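Local coordinates for protein OR486 (Synthetic construct, PDB 4R80) that has no known natural function, being a de novo designed protein built to adopt the cystatin fold, a curved antiparallel beta sheet packed against one helix, at residues A[37-45]-A[55-66]. Residues are numbered along the deposited sequence; the frame is centred on the assembly and turned at random.
Sequences GNTIRVELE and ITVEVEKQGNTF
Strands 39-45 and 55-62 pair antiparallel, T39 facing E60 and L44 facing I55, as the two middle strands of the four-stranded sheet in this cystatin fold; they belong to one long hairpin. Backbone bonds join them in pairs at I40/V59, V42/V57 and L44/I55, and one more, K61 N to N38 O at 2.8 Å and nearly straight (174°), carries the pairing one residue back, ahead of the start of strand 39-45. On the face that holds I40, V42, L44, I55, V57 and V59 the contact is apolar. V57 CG1, set between its own backbone N and carbonyl carbon (chi1 43°), reaches CD1 of L44 at 3.4 Å and lies 3.8 Å from V42 CB. I40 CD1 extends to CE2 of the F66 ring, at the start of strand 65-76, at 4.2 Å. The other face is polar. E60, bent at chi2 (64°), folds back across T39, whose OG1 is modelled only 2.4 Å from E60 OE1, too short to be trusted. R41 and E58 run side by side, their end groups nearly perpendicular and joined by a long salt bridge, NE to OE2 at 3.8 Å, while R41 NH1 bonds to Q36. K61 starts out toward N38, its CD passing 4.0 Å from OD1, then bends at its last torsion, and NZ hydrogen-bonds G63 O (2.8 Å) in the turn to strand 65-76; a leucine in its place would probably leave that carbonyl without its side-chain donor and the turn less firmly held. Helix 4-22 covers the apolar face, with A11 on I40, A15 on V57 and I19 on I55, while strands 28-36 and 65-76 flank the pair, V33 touching I40 and V68 touching V57.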
loop_
_atom_site.group_PDB
_atom_site.type_symbol
_atom_site.label_atom_id
_atom_site.label_comp_id
_atom_site.label_asym_id
_atom_site.label_seq_id
_atom_site.Cartn_x
_atom_site.Cartn_y
_atom_site.Cartn_z
ATOM N N GLY A 37 -6.432 -6.835 12.843
ATOM C CA GLY A 37 -7.326 -7.942 12.554
ATOM C C GLY A 37 -6.992 -8.558 11.209
ATOM O O GLY A 37 -5.866 -8.992 10.987
ATOM N N ASN A 38 -7.969 -8.595 10.310
ATOM C CA ASN A 38 -7.732 -9.083 8.955
ATOM C C ASN A 38 -7.525 -7.931 7.978
ATOM O O ASN A 38 -7.494 -8.127 6.762
ATOM C CB ASN A 38 -8.872 -9.990 8.487
ATOM C CG ASN A 38 -8.930 -11.297 9.256
ATOM O OD1 ASN A 38 -7.903 -11.822 9.688
ATOM N ND2 ASN A 38 -10.134 -11.830 9.426
ATOM N N THR A 39 -7.393 -6.725 8.521
ATOM C CA THR A 39 -7.179 -5.536 7.707
ATOM C C THR A 39 -5.763 -5.006 7.900
ATOM O O THR A 39 -5.323 -4.788 9.027
ATOM C CB THR A 39 -8.185 -4.427 8.070
ATOM O OG1 THR A 39 -9.509 -4.845 7.716
ATOM C CG2 THR A 39 -7.849 -3.134 7.343
ATOM N N ILE A 40 -5.050 -4.801 6.797
ATOM C CA ILE A 40 -3.701 -4.251 6.860
ATOM C C ILE A 40 -3.597 -2.916 6.126
ATOM O O ILE A 40 -4.020 -2.783 4.978
ATOM C CB ILE A 40 -2.657 -5.244 6.311
ATOM C CG1 ILE A 40 -2.855 -6.621 6.950
ATOM C CG2 ILE A 40 -1.248 -4.747 6.589
ATOM C CD1 ILE A 40 -1.726 -7.591 6.693
ATOM N N ARG A 41 -3.022 -1.928 6.805
ATOM C CA ARG A 41 -2.883 -0.587 6.255
ATOM C C ARG A 41 -1.448 -0.321 5.821
ATOM O O ARG A 41 -0.523 -0.386 6.629
ATOM C CB ARG A 41 -3.335 0.464 7.270
ATOM C CG ARG A 41 -4.828 0.449 7.558
ATOM C CD ARG A 41 -5.207 1.540 8.545
ATOM N NE ARG A 41 -6.650 1.616 8.754
ATOM C CZ ARG A 41 -7.305 0.946 9.696
ATOM N NH1 ARG A 41 -6.647 0.145 10.523
ATOM N NH2 ARG A 41 -8.620 1.075 9.812
ATOM N N VAL A 42 -1.270 -0.030 4.537
ATOM C CA VAL A 42 0.056 0.213 3.984
ATOM C C VAL A 42 0.190 1.664 3.533
ATOM O O VAL A 42 -0.574 2.142 2.693
ATOM C CB VAL A 42 0.351 -0.719 2.795
ATOM C CG1 VAL A 42 1.764 -0.492 2.285
ATOM C CG2 VAL A 42 0.148 -2.171 3.197
ATOM N N GLU A 43 1.163 2.359 4.111
ATOM C CA GLU A 43 1.425 3.752 3.782
ATOM C C GLU A 43 2.580 3.843 2.792
ATOM O O GLU A 43 3.672 3.339 3.053
ATOM C CB GLU A 43 1.763 4.521 5.058
ATOM C CG GLU A 43 0.641 4.512 6.085
ATOM C CD GLU A 43 1.036 5.168 7.392
ATOM O OE1 GLU A 43 1.888 6.081 7.371
ATOM O OE2 GLU A 43 0.506 4.756 8.446
ATOM N N LEU A 44 2.339 4.491 1.655
ATOM C CA LEU A 44 3.365 4.631 0.628
ATOM C C LEU A 44 3.520 6.094 0.241
ATOM O O LEU A 44 2.588 6.886 0.373
ATOM C CB LEU A 44 3.022 3.794 -0.611
ATOM C CG LEU A 44 2.649 2.326 -0.394
ATOM C CD1 LEU A 44 1.164 2.222 -0.183
ATOM C CD2 LEU A 44 3.065 1.461 -1.568
ATOM N N GLU A 45 4.713 6.445 -0.244
ATOM C CA GLU A 45 5.002 7.811 -0.658
ATOM C C GLU A 45 5.607 7.849 -2.057
ATOM O O GLU A 45 6.495 7.068 -2.385
ATOM C CB GLU A 45 5.952 8.480 0.343
ATOM C CG GLU A 45 6.286 9.931 0.015
ATOM C CD GLU A 45 7.051 10.626 1.124
ATOM O OE1 GLU A 45 7.170 10.039 2.217
ATOM O OE2 GLU A 45 7.532 11.755 0.905
ATOM N N ILE A 55 0.231 8.102 0.117
ATOM C CA ILE A 55 -0.785 7.118 -0.225
ATOM C C ILE A 55 -1.030 6.121 0.901
ATOM O O ILE A 55 -0.092 5.540 1.446
ATOM C CB ILE A 55 -0.387 6.327 -1.487
ATOM C CG1 ILE A 55 0.021 7.283 -2.611
ATOM C CG2 ILE A 55 -1.518 5.407 -1.922
ATOM C CD1 ILE A 55 0.332 6.592 -3.918
ATOM N N THR A 56 -2.299 5.944 1.254
ATOM C CA THR A 56 -2.700 4.924 2.214
ATOM C C THR A 56 -3.624 3.912 1.547
ATOM O O THR A 56 -4.707 4.264 1.082
ATOM C CB THR A 56 -3.416 5.541 3.426
ATOM O OG1 THR A 56 -2.529 6.435 4.108
ATOM C CG2 THR A 56 -3.870 4.452 4.386
ATOM N N VAL A 57 -3.189 2.659 1.488
ATOM C CA VAL A 57 -4.003 1.591 0.914
ATOM C C VAL A 57 -4.383 0.535 1.949
ATOM O O VAL A 57 -3.523 -0.026 2.630
ATOM C CB VAL A 57 -3.308 0.929 -0.285
ATOM C CG1 VAL A 57 -1.866 0.709 0.031
ATOM C CG2 VAL A 57 -3.988 -0.383 -0.646
ATOM N N GLU A 58 -5.682 0.286 2.076
ATOM C CA GLU A 58 -6.191 -0.745 2.973
ATOM C C GLU A 58 -6.327 -2.100 2.280
ATOM O O GLU A 58 -7.115 -2.253 1.348
ATOM C CB GLU A 58 -7.528 -0.318 3.574
ATOM C CG GLU A 58 -7.446 0.955 4.390
ATOM C CD GLU A 58 -8.783 1.352 4.978
ATOM O OE1 GLU A 58 -9.781 0.649 4.715
ATOM O OE2 GLU A 58 -8.834 2.369 5.702
ATOM N N VAL A 59 -5.545 -3.074 2.735
ATOM C CA VAL A 59 -5.594 -4.423 2.183
ATOM C C VAL A 59 -6.352 -5.341 3.133
ATOM O O VAL A 59 -6.112 -5.340 4.341
ATOM C CB VAL A 59 -4.178 -4.987 1.959
ATOM C CG1 VAL A 59 -4.247 -6.359 1.309
ATOM C CG2 VAL A 59 -3.352 -4.025 1.111
ATOM N N GLU A 60 -7.287 -6.120 2.582
ATOM C CA GLU A 60 -8.089 -7.033 3.388
ATOM C C GLU A 60 -7.773 -8.503 3.125
ATOM O O GLU A 60 -7.686 -8.937 1.978
ATOM C CB GLU A 60 -9.580 -6.768 3.169
ATOM C CG GLU A 60 -10.497 -7.638 4.016
ATOM C CD GLU A 60 -10.343 -7.386 5.510
ATOM O OE1 GLU A 60 -9.950 -6.265 5.895
ATOM O OE2 GLU A 60 -10.620 -8.312 6.301
ATOM N N LYS A 61 -7.611 -9.267 4.207
ATOM C CA LYS A 61 -7.408 -10.708 4.121
ATOM C C LYS A 61 -8.731 -11.454 4.252
ATOM O O LYS A 61 -9.373 -11.413 5.303
ATOM C CB LYS A 61 -6.452 -11.175 5.224
ATOM C CG LYS A 61 -6.431 -12.683 5.441
ATOM C CD LYS A 61 -5.612 -13.055 6.675
ATOM C CE LYS A 61 -5.607 -14.562 6.920
ATOM N NZ LYS A 61 -5.027 -15.316 5.779
ATOM N N GLN A 62 -9.133 -12.129 3.183
ATOM C CA GLN A 62 -10.370 -12.903 3.179
ATOM C C GLN A 62 -10.042 -14.360 2.891
ATOM O O GLN A 62 -9.817 -14.738 1.742
ATOM C CB GLN A 62 -11.358 -12.362 2.145
ATOM C CG GLN A 62 -12.682 -13.116 2.091
ATOM C CD GLN A 62 -13.543 -12.894 3.325
ATOM O OE1 GLN A 62 -14.424 -12.034 3.332
ATOM N NE2 GLN A 62 -13.296 -13.674 4.372
ATOM N N GLY A 63 -10.009 -15.175 3.941
ATOM C CA GLY A 63 -9.553 -16.546 3.821
ATOM C C GLY A 63 -8.044 -16.544 3.686
ATOM O O GLY A 63 -7.326 -16.516 4.686
ATOM N N ASN A 64 -7.558 -16.567 2.450
ATOM C CA ASN A 64 -6.129 -16.418 2.200
ATOM C C ASN A 64 -5.836 -15.541 0.984
ATOM O O ASN A 64 -4.742 -15.590 0.420
ATOM C CB ASN A 64 -5.443 -17.774 2.048
ATOM C CG ASN A 64 -3.959 -17.705 2.348
ATOM O OD1 ASN A 64 -3.524 -16.933 3.202
ATOM N ND2 ASN A 64 -3.171 -18.482 1.620
ATOM N N THR A 65 -6.818 -14.745 0.581
ATOM C CA THR A 65 -6.613 -13.780 -0.490
ATOM C C THR A 65 -6.439 -12.388 0.099
ATOM O O THR A 65 -7.139 -12.011 1.038
ATOM C CB THR A 65 -7.786 -13.772 -1.487
ATOM O OG1 THR A 65 -9.027 -13.793 -0.771
ATOM C CG2 THR A 65 -7.714 -14.985 -2.403
ATOM N N PHE A 66 -5.499 -11.630 -0.451
ATOM C CA PHE A 66 -5.271 -10.262 -0.005
ATOM C C PHE A 66 -5.729 -9.270 -1.064
ATOM O O PHE A 66 -5.102 -9.127 -2.114
ATOM C CB PHE A 66 -3.796 -10.049 0.335
ATOM C CG PHE A 66 -3.375 -10.694 1.625
ATOM C CD1 PHE A 66 -2.943 -12.010 1.648
ATOM C CD2 PHE A 66 -3.418 -9.987 2.814
ATOM C CE1 PHE A 66 -2.559 -12.608 2.834
ATOM C CE2 PHE A 66 -3.034 -10.578 4.003
ATOM C CZ PHE A 66 -2.604 -11.890 4.013
#